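Local coordinates for endo-1,4-b-d-mannanase (Trichoderma reesei, PDB 1QNR), which hydrolyses internal beta-1,4-mannosidic linkages of mannans as a family 5 endo-1,4-beta-mannanase, at residues Asn62-Pro65 with Ile70-Gln73; Gln143-Val148 with Ala184-Gln189; Ala160-Glu165 with Leu235-Phe240. One frame throughout, in Å; residues are numbered along the deposited sequence.

Contact 3 lies in the core and joins strand 161-165 to strand 238-242 and the residue leading into it, across the barrel interior. Contact 2 is one layer out. It pairs helices 138-155 and 178-194, which flank strand 161-165 in the chain, so contacts 2 and 3 share one part of the barrel. Contact 1 is the most peripheral, within the loop between strands 60-61 and 73-74. Gln-73 ties it to helix 138-155 through a probable hydrogen bond from Gln-143 NE2 to OE1 of Gln-73. The chemistry changes with place: CH-pi contacts and a water outside, apolar contact plus an arginine bond seen in one of two modelled positions between the helices, aromatic packing in the core.

Contact 1 of 3, residues Asn62-Pro65 with Ile70-Gln73; sequences NTQP and IWFQ
Gln-64 and Pro-65 make a CH-pi contact with one face of the Trp-71 indole, inside one loop between strands 60-61 and 73-74, far from the centre of the chain. Pro-65 takes the five-membered ring: its CD is 4.0 Å from the centroid of that ring in Trp-71. Its CG touches CD1 of Trp-71 at 3.6 Å. Gln-64 takes the six-membered ring, with its CG 4.2 Å from the centroid of that ring in Trp-71. The Gln-64 chain runs on extended beyond CG (chi2 -160°). This carries the amide just past the CZ2 edge of the ring, still on the same side of its plane, and CD of Gln-64 comes within 3.5 Å of CZ2 of Trp-71. The amide plane is turned 27° from the ring plane. The indole N-H points along the ring plane to a water, with NE1 of Trp-71 3.1 Å from its oxygen. The same water makes a weak bond to OE1 of Gln-64. The Trp-71 side chain also touches Thr-81 and Asp-87. Proline on a tryptophan face is a familiar CH-pi pair; the glutamine CH2 adds a second on the same face, here within a loop that turns back on itself beside a small mixed sheet.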
loop_
_atom_site.group_PDB
_atom_site.type_symbol
_atom_site.label_atom_id
_atom_site.label_comp_id
_atom_site.label_asym_id
_atom_site.label_seq_id
_atom_site.Cartn_x
_atom_site.Cartn_y
_atom_site.Cartn_z
ATOM N N ASN A 62 0.404 -21.653 -5.455
ATOM C CA ASN A 62 -0.093 -22.991 -5.023
ATOM C C ASN A 62 0.808 -24.099 -5.558
ATOM O O ASN A 62 0.865 -25.181 -4.959
ATOM C CB ASN A 62 -1.531 -23.222 -5.487
ATOM C CG ASN A 62 -2.498 -22.286 -4.786
ATOM O OD1 ASN A 62 -3.189 -21.480 -5.442
ATOM N ND2 ASN A 62 -2.595 -22.312 -3.451
ATOM N N THR A 63 1.598 -23.805 -6.606
ATOM C CA THR A 63 2.568 -24.801 -7.100
ATOM C C THR A 63 3.893 -24.011 -7.173
ATOM O O THR A 63 3.813 -22.878 -7.632
ATOM C CB THR A 63 2.191 -25.363 -8.466
ATOM O OG1 THR A 63 2.499 -24.412 -9.519
ATOM C CG2 THR A 63 0.713 -25.573 -8.805
ATOM N N GLN A 64 4.990 -24.600 -6.841
ATOM C CA GLN A 64 6.250 -23.843 -6.952
ATOM C C GLN A 64 6.536 -23.570 -8.433
ATOM O O GLN A 64 6.331 -24.473 -9.250
ATOM C CB GLN A 64 7.442 -24.638 -6.486
ATOM C CG GLN A 64 7.684 -24.632 -5.002
ATOM C CD GLN A 64 9.126 -25.030 -4.756
ATOM O OE1 GLN A 64 10.059 -24.611 -5.462
ATOM N NE2 GLN A 64 9.242 -25.833 -3.723
ATOM N N PRO A 65 7.025 -22.399 -8.719
ATOM C CA PRO A 65 7.251 -21.963 -10.086
ATOM C C PRO A 65 8.478 -22.604 -10.739
ATOM O O PRO A 65 9.203 -23.277 -10.071
ATOM C CB PRO A 65 7.430 -20.450 -10.012
ATOM C CG PRO A 65 7.999 -20.267 -8.637
ATOM C CD PRO A 65 7.225 -21.245 -7.786
ATOM N N ILE A 70 10.756 -16.021 -8.767
ATOM C CA ILE A 70 10.553 -15.584 -7.364
ATOM C C ILE A 70 9.205 -16.086 -6.833
ATOM O O ILE A 70 8.164 -16.061 -7.534
ATOM C CB ILE A 70 10.564 -14.036 -7.337
ATOM C CG1 ILE A 70 11.905 -13.477 -7.865
ATOM C CG2 ILE A 70 10.315 -13.496 -5.919
ATOM C CD1 ILE A 70 13.094 -14.136 -7.261
ATOM N N TRP A 71 9.230 -16.519 -5.569
ATOM C CA TRP A 71 8.022 -16.844 -4.805
ATOM C C TRP A 71 8.274 -16.635 -3.315
ATOM O O TRP A 71 9.402 -16.976 -2.885
ATOM C CB TRP A 71 7.514 -18.296 -5.110
ATOM C CG TRP A 71 8.474 -19.397 -4.758
ATOM C CD1 TRP A 71 9.605 -19.727 -5.474
ATOM C CD2 TRP A 71 8.406 -20.319 -3.659
ATOM N NE1 TRP A 71 10.211 -20.816 -4.874
ATOM C CE2 TRP A 71 9.525 -21.192 -3.739
ATOM C CE3 TRP A 71 7.513 -20.458 -2.558
ATOM C CZ2 TRP A 71 9.721 -22.189 -2.791
ATOM C CZ3 TRP A 71 7.715 -21.463 -1.600
ATOM C CH2 TRP A 71 8.821 -22.323 -1.738
ATOM N N PHE A 72 7.298 -16.044 -2.554
ATOM C CA PHE A 72 7.555 -15.843 -1.120
ATOM C C PHE A 72 6.840 -16.946 -0.305
ATOM O O PHE A 72 7.333 -17.242 0.802
ATOM C CB PHE A 72 7.087 -14.467 -0.672
ATOM C CG PHE A 72 7.843 -13.255 -1.280
ATOM C CD1 PHE A 72 9.062 -13.405 -1.948
ATOM C CD2 PHE A 72 7.319 -11.975 -1.136
ATOM C CE1 PHE A 72 9.709 -12.264 -2.480
ATOM C CE2 PHE A 72 7.950 -10.835 -1.656
ATOM C CZ PHE A 72 9.158 -11.015 -2.322
ATOM N N GLN A 73 5.717 -17.501 -0.746
ATOM C CA GLN A 73 4.997 -18.513 0.065
ATOM C C GLN A 73 4.234 -19.463 -0.869
ATOM O O GLN A 73 3.577 -18.976 -1.827
ATOM C CB GLN A 73 4.024 -17.732 1.007
ATOM C CG GLN A 73 3.185 -18.693 1.894
ATOM C CD GLN A 73 2.340 -17.984 2.906
ATOM O OE1 GLN A 73 2.247 -18.322 4.109
ATOM N NE2 GLN A 73 1.554 -16.925 2.514
HETATM O O HOH W 1 12.788 -22.520 -5.016
#

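Contact 2 of 3, residues Gln143-Val148 with Ala184-Gln189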
loop_
_atom_site.group_PDB
_atom_site.type_symbol
_atom_site.label_atom_id
_atom_site.label_comp_id
_atom_site.label_asym_id
_atom_site.label_seq_id
_atom_site.Cartn_x
_atom_site.Cartn_y
_atom_site.Cartn_z
ATOM N N GLN A 143 -2.239 -19.718 8.675
ATOM C CA GLN A 143 -1.110 -19.542 7.754
ATOM C C GLN A 143 -0.836 -18.082 7.431
ATOM O O GLN A 143 0.376 -17.699 7.435
ATOM C CB GLN A 143 -1.301 -20.394 6.467
ATOM C CG GLN A 143 -0.057 -20.414 5.597
ATOM C CD GLN A 143 1.170 -21.031 6.229
ATOM O OE1 GLN A 143 1.060 -21.988 7.029
ATOM N NE2 GLN A 143 2.393 -20.563 5.926
ATOM N N TYR A 144 -1.838 -17.244 7.215
ATOM C CA TYR A 144 -1.631 -15.787 7.001
ATOM C C TYR A 144 -0.852 -15.207 8.181
ATOM O O TYR A 144 0.100 -14.392 7.968
ATOM C CB TYR A 144 -2.976 -15.083 6.795
ATOM C CG TYR A 144 -2.951 -13.564 6.834
ATOM C CD1 TYR A 144 -2.454 -12.790 5.757
ATOM C CD2 TYR A 144 -3.504 -12.884 7.930
ATOM C CE1 TYR A 144 -2.435 -11.392 5.836
ATOM C CE2 TYR A 144 -3.529 -11.479 7.990
ATOM C CZ TYR A 144 -2.953 -10.747 6.943
ATOM O OH TYR A 144 -3.008 -9.352 7.080
ATOM N N ARG A 145 -1.249 -15.546 9.427
ATOM C CA ARG A 145 -0.503 -14.972 10.570
ATOM C C ARG A 145 0.925 -15.538 10.672
ATOM O O ARG A 145 1.854 -14.794 11.093
ATOM C CB ARG A 145 -1.249 -15.197 11.926
ATOM C CG ARG A 145 -2.632 -14.512 11.908
ATOM C CD ARG A 145 -3.281 -14.770 13.300
ATOM N NE ARG A 145 -4.305 -13.781 13.498
ATOM C CZ ARG A 145 -4.682 -13.114 14.561
ATOM N NH1 ARG A 145 -5.725 -12.309 14.304
ATOM N NH2 ARG A 145 -4.075 -13.235 15.786
ATOM N N LYS A 146 1.154 -16.785 10.252
ATOM C CA LYS A 146 2.539 -17.304 10.231
ATOM C C LYS A 146 3.347 -16.514 9.198
ATOM O O LYS A 146 4.532 -16.189 9.450
ATOM C CB LYS A 146 2.560 -18.799 9.850
ATOM C CG LYS A 146 2.156 -19.774 10.936
ATOM C CD LYS A 146 2.372 -21.231 10.448
ATOM C CE LYS A 146 3.825 -21.573 10.316
ATOM N NZ LYS A 146 4.108 -23.046 10.414
ATOM N N TYR A 147 2.733 -16.134 8.064
ATOM C CA TYR A 147 3.477 -15.312 7.055
ATOM C C TYR A 147 3.698 -13.900 7.532
ATOM O O TYR A 147 4.835 -13.394 7.404
ATOM C CB TYR A 147 2.622 -15.331 5.708
ATOM C CG TYR A 147 3.411 -14.599 4.628
ATOM C CD1 TYR A 147 4.584 -15.206 4.114
ATOM C CD2 TYR A 147 3.028 -13.345 4.167
ATOM C CE1 TYR A 147 5.365 -14.544 3.177
ATOM C CE2 TYR A 147 3.818 -12.677 3.213
ATOM C CZ TYR A 147 4.983 -13.257 2.790
ATOM O OH TYR A 147 5.806 -12.576 1.843
ATOM N N VAL A 148 2.739 -13.252 8.164
ATOM C CA VAL A 148 2.938 -11.949 8.827
ATOM C C VAL A 148 4.142 -12.039 9.770
ATOM O O VAL A 148 5.004 -11.116 9.790
ATOM C CB VAL A 148 1.653 -11.498 9.564
ATOM C CG1 VAL A 148 1.912 -10.263 10.436
ATOM C CG2 VAL A 148 0.513 -11.188 8.587
ATOM N N ALA A 184 -9.706 -6.825 11.109
ATOM C CA ALA A 184 -8.642 -5.817 11.179
ATOM C C ALA A 184 -8.246 -5.478 12.605
ATOM O O ALA A 184 -7.049 -5.229 12.892
ATOM C CB ALA A 184 -9.088 -4.542 10.440
ATOM N N THR A 185 -9.230 -5.522 13.538
ATOM C CA THR A 185 -8.912 -5.292 14.949
ATOM C C THR A 185 -7.980 -6.388 15.439
ATOM O O THR A 185 -6.883 -6.077 16.070
ATOM C CB THR A 185 -10.252 -5.278 15.763
ATOM O OG1 THR A 185 -11.044 -4.174 15.375
ATOM C CG2 THR A 185 -9.987 -5.182 17.277
ATOM N N SER A 186 -8.298 -7.657 15.255
ATOM C CA SER A 186 -7.457 -8.757 15.733
ATOM C C SER A 186 -6.089 -8.816 15.058
ATOM O O SER A 186 -5.034 -9.003 15.752
ATOM C CB SER A 186 -8.189 -10.104 15.495
ATOM O OG SER A 186 -7.397 -11.116 16.111
ATOM N N VAL A 187 -6.042 -8.638 13.702
ATOM C CA VAL A 187 -4.729 -8.765 13.044
ATOM C C VAL A 187 -3.855 -7.570 13.405
ATOM O O VAL A 187 -2.630 -7.780 13.624
ATOM C CB VAL A 187 -4.883 -8.892 11.512
ATOM C CG1 VAL A 187 -3.539 -8.876 10.771
ATOM C CG2 VAL A 187 -5.648 -10.178 11.124
ATOM N N SER A 188 -4.374 -6.352 13.480
ATOM C CA SER A 188 -3.473 -5.196 13.837
ATOM C C SER A 188 -2.981 -5.359 15.269
ATOM O O SER A 188 -1.857 -4.968 15.547
ATOM C CB SER A 188 -4.154 -3.851 13.596
ATOM O OG SER A 188 -5.404 -3.681 14.357
ATOM N N GLN A 189 -3.810 -5.836 16.219
ATOM C CA GLN A 189 -3.283 -6.166 17.561
ATOM C C GLN A 189 -2.169 -7.183 17.481
ATOM O O GLN A 189 -1.119 -7.033 18.198
ATOM C CB GLN A 189 -4.410 -6.720 18.498
ATOM C CG GLN A 189 -5.412 -5.692 18.964
ATOM C CD GLN A 189 -6.583 -6.336 19.729
ATOM O OE1 GLN A 189 -6.512 -7.522 20.116
ATOM N NE2 GLN A 189 -7.594 -5.541 19.968
HETATM O O HOH W 2 -4.687 -10.963 17.760
#
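Tyr-144 is the first residue of helix 138-155 here to meet helix 178-194. Its ring presents an edge to Val-187. CE2 of Tyr-144 lies 3.8 Å from CG1 of Val-187, near the ring plane, and the two side chains come from opposite directions. CG of Tyr-144 is anti to the backbone N (chi1 168°), with the ring directed toward the other helix. The hydroxyl also touches the CG1 methyl, but its hydrogen-bond partner is the carbonyl of Leu-166. Trp-134 meets the same ring edge-to-face.

Arg-145 follows and is modelled in two positions; the bonds given hold for the one described. Its chain is extended from CG to NE, which brings the guanidinium to Ser-186. NH1 of Arg-145 donates to OG of Ser-186 at 2.7 Å, with an N-H...O angle of 156°. The hydroxyl oxygen lies close to the guanidinium plane. A water extends the link. NH2 of Arg-145 donates to it at 3.1 Å, and it donates to the carbonyl O of Ser-186 at 2.8 Å. NH1 of Arg-145 is also 3.8 Å from CG2 of Val-187.

Val-148, one turn after Tyr-144, sets its CG2 over one face of the tyrosine ring, toward its rim. It also touches Val-191 on the second helix.

The axes of 143-148 and 184-189 are 11.9 Å apart at closest and cross at -34°; side chains bridge the distance. The chemistry implies a divided interface. The buried apolar contact of Tyr-144 and Val-187 is the firmer part. Arg-145 and Ser-186, both partly exposed, form the polar side, whose link is probably made only part of the time.

Contact 3 of 3, residues Ala160-Glu165 with Leu235-Phe240; sequences AIFAWE and LDFGTF
Phe-162 and Phe-237 meet in the interior of the TIM barrel, formed by its parallel strands. Strand 161-165 and the chain leading into strand 238-242 face each other there through side chains, with no hydrogen bond between them. The two phenylalanines form an offset edge-to-face pair. The edge of Phe-162 is turned toward the face of Phe-237, with planes at 85° and ring centroids 5.9 Å apart. The closest atoms are CE1 of Phe-162 and CZ of Phe-237, at 3.8 Å. Ala-163 meets the Phe-237 ring at its edge: its CB lies near the plane of Phe-237, 3.7 Å from CZ of that residue. CG of Phe-237 sits between its backbone N and carbonyl carbon (chi1 61°), and the ring projects toward strand 161-165.

Strand 199-201 pairs with 161-165 and its side chains touch both segments, consistent with a place between them in the barrel: Leu-199 touches Ala-163, and Thr-201 touches both Glu-165 and Thr-239.

Farther along, OE2 of Glu-165 approaches the methyl CG2 of Thr-239 at 3.8 Å. OE1 of Glu-165 and OG1 of Thr-239 are held elsewhere. The first forms a salt bridge with Arg-54, and the second bonds to the carbonyl of Asp-204.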
loop_
_atom_site.group_PDB
_atom_site.type_symbol
_atom_site.label_atom_id
_atom_site.label_comp_id
_atom_site.label_asym_id
_atom_site.label_seq_id
_atom_site.Cartn_x
_atom_site.Cartn_y
_atom_site.Cartn_z
ATOM N N ALA A 160 13.725 1.814 8.152
ATOM C CA ALA A 160 13.174 2.066 6.799
ATOM C C ALA A 160 11.735 1.671 6.651
ATOM O O ALA A 160 11.216 1.917 5.555
ATOM C CB ALA A 160 14.063 1.311 5.777
ATOM N N ILE A 161 11.048 1.063 7.599
ATOM C CA ILE A 161 9.612 0.759 7.460
ATOM C C ILE A 161 8.740 1.923 7.849
ATOM O O ILE A 161 8.805 2.423 9.003
ATOM C CB ILE A 161 9.260 -0.487 8.277
ATOM C CG1 ILE A 161 10.222 -1.665 7.992
ATOM C CG2 ILE A 161 7.777 -0.888 8.057
ATOM C CD1 ILE A 161 10.234 -2.133 6.525
ATOM N N PHE A 162 7.966 2.448 6.890
ATOM C CA PHE A 162 6.974 3.513 7.162
ATOM C C PHE A 162 5.796 2.947 7.962
ATOM O O PHE A 162 5.411 3.433 9.042
ATOM C CB PHE A 162 6.423 4.169 5.876
ATOM C CG PHE A 162 5.577 5.408 6.074
ATOM C CD1 PHE A 162 4.209 5.278 6.363
ATOM C CD2 PHE A 162 6.095 6.699 5.985
ATOM C CE1 PHE A 162 3.356 6.380 6.498
ATOM C CE2 PHE A 162 5.295 7.821 6.090
ATOM C CZ PHE A 162 3.922 7.668 6.412
ATOM N N ALA A 163 5.216 1.860 7.435
ATOM C CA ALA A 163 4.100 1.160 8.116
ATOM C C ALA A 163 3.940 -0.280 7.566
ATOM O O ALA A 163 4.139 -0.519 6.349
ATOM C CB ALA A 163 2.767 1.908 7.866
ATOM N N TRP A 164 3.429 -1.138 8.454
ATOM C CA TRP A 164 2.916 -2.468 8.015
ATOM C C TRP A 164 1.460 -2.241 7.554
ATOM O O TRP A 164 0.739 -1.379 8.138
ATOM C CB TRP A 164 2.922 -3.436 9.198
ATOM C CG TRP A 164 4.304 -3.724 9.754
ATOM C CD1 TRP A 164 4.739 -3.465 11.011
ATOM C CD2 TRP A 164 5.413 -4.272 9.012
ATOM N NE1 TRP A 164 6.060 -3.875 11.148
ATOM C CE2 TRP A 164 6.508 -4.301 9.907
ATOM C CE3 TRP A 164 5.606 -4.685 7.679
ATOM C CZ2 TRP A 164 7.764 -4.824 9.581
ATOM C CZ3 TRP A 164 6.887 -5.141 7.305
ATOM C CH2 TRP A 164 7.936 -5.172 8.262
ATOM N N GLU A 165 1.023 -2.988 6.548
ATOM C CA GLU A 165 -0.331 -2.818 5.986
ATOM C C GLU A 165 -0.946 -4.198 5.891
ATOM O O GLU A 165 -0.394 -5.192 5.394
ATOM C CB GLU A 165 -0.203 -2.080 4.640
ATOM C CG GLU A 165 -1.570 -1.861 3.939
ATOM C CD GLU A 165 -1.407 -0.785 2.858
ATOM O OE1 GLU A 165 -1.002 -1.180 1.741
ATOM O OE2 GLU A 165 -1.578 0.415 3.269
ATOM N N LEU A 235 -4.997 0.728 14.589
ATOM C CA LEU A 235 -4.636 1.290 13.245
ATOM C C LEU A 235 -4.266 2.735 13.517
ATOM O O LEU A 235 -5.018 3.538 14.109
ATOM C CB LEU A 235 -5.802 1.166 12.231
ATOM C CG LEU A 235 -6.216 -0.271 11.921
ATOM C CD1 LEU A 235 -7.449 -0.261 10.983
ATOM C CD2 LEU A 235 -5.126 -1.112 11.254
ATOM N N ASP A 236 -3.121 3.214 13.007
ATOM C CA ASP A 236 -2.585 4.527 13.340
ATOM C C ASP A 236 -2.992 5.644 12.400
ATOM O O ASP A 236 -2.969 6.816 12.731
ATOM C CB ASP A 236 -1.010 4.438 13.425
ATOM C CG ASP A 236 -0.572 3.502 14.496
ATOM O OD1 ASP A 236 -0.887 3.775 15.689
ATOM O OD2 ASP A 236 0.037 2.454 14.221
ATOM N N PHE A 237 -3.373 5.291 11.152
ATOM C CA PHE A 237 -3.793 6.297 10.148
ATOM C C PHE A 237 -4.699 5.633 9.114
ATOM O O PHE A 237 -4.666 4.394 9.016
ATOM C CB PHE A 237 -2.568 6.996 9.466
ATOM C CG PHE A 237 -1.665 6.046 8.711
ATOM C CD1 PHE A 237 -1.871 5.870 7.336
ATOM C CD2 PHE A 237 -0.550 5.469 9.317
ATOM C CE1 PHE A 237 -0.991 5.052 6.578
ATOM C CE2 PHE A 237 0.342 4.668 8.580
ATOM C CZ PHE A 237 0.132 4.466 7.204
ATOM N N GLY A 238 -5.458 6.441 8.354
ATOM C CA GLY A 238 -6.369 5.900 7.344
ATOM C C GLY A 238 -5.730 5.897 5.948
ATOM O O GLY A 238 -4.823 6.731 5.665
ATOM N N THR A 239 -6.170 4.987 5.071
ATOM C CA THR A 239 -5.761 4.970 3.657
ATOM C C THR A 239 -6.994 5.065 2.769
ATOM O O THR A 239 -8.081 4.520 3.083
ATOM C CB THR A 239 -5.031 3.621 3.276
ATOM O OG1 THR A 239 -5.811 2.479 3.713
ATOM C CG2 THR A 239 -3.642 3.576 3.961
ATOM N N PHE A 240 -6.835 5.716 1.599
ATOM C CA PHE A 240 -7.913 5.645 0.584
ATOM C C PHE A 240 -7.295 5.736 -0.820
ATOM O O PHE A 240 -6.166 6.243 -0.969
ATOM C CB PHE A 240 -9.030 6.680 0.728
ATOM C CG PHE A 240 -8.573 8.116 0.605
ATOM C CD1 PHE A 240 -8.082 8.808 1.686
ATOM C CD2 PHE A 240 -8.646 8.759 -0.626
ATOM C CE1 PHE A 240 -7.672 10.164 1.634
ATOM C CE2 PHE A 240 -8.215 10.138 -0.740
ATOM C CZ PHE A 240 -7.738 10.808 0.421
#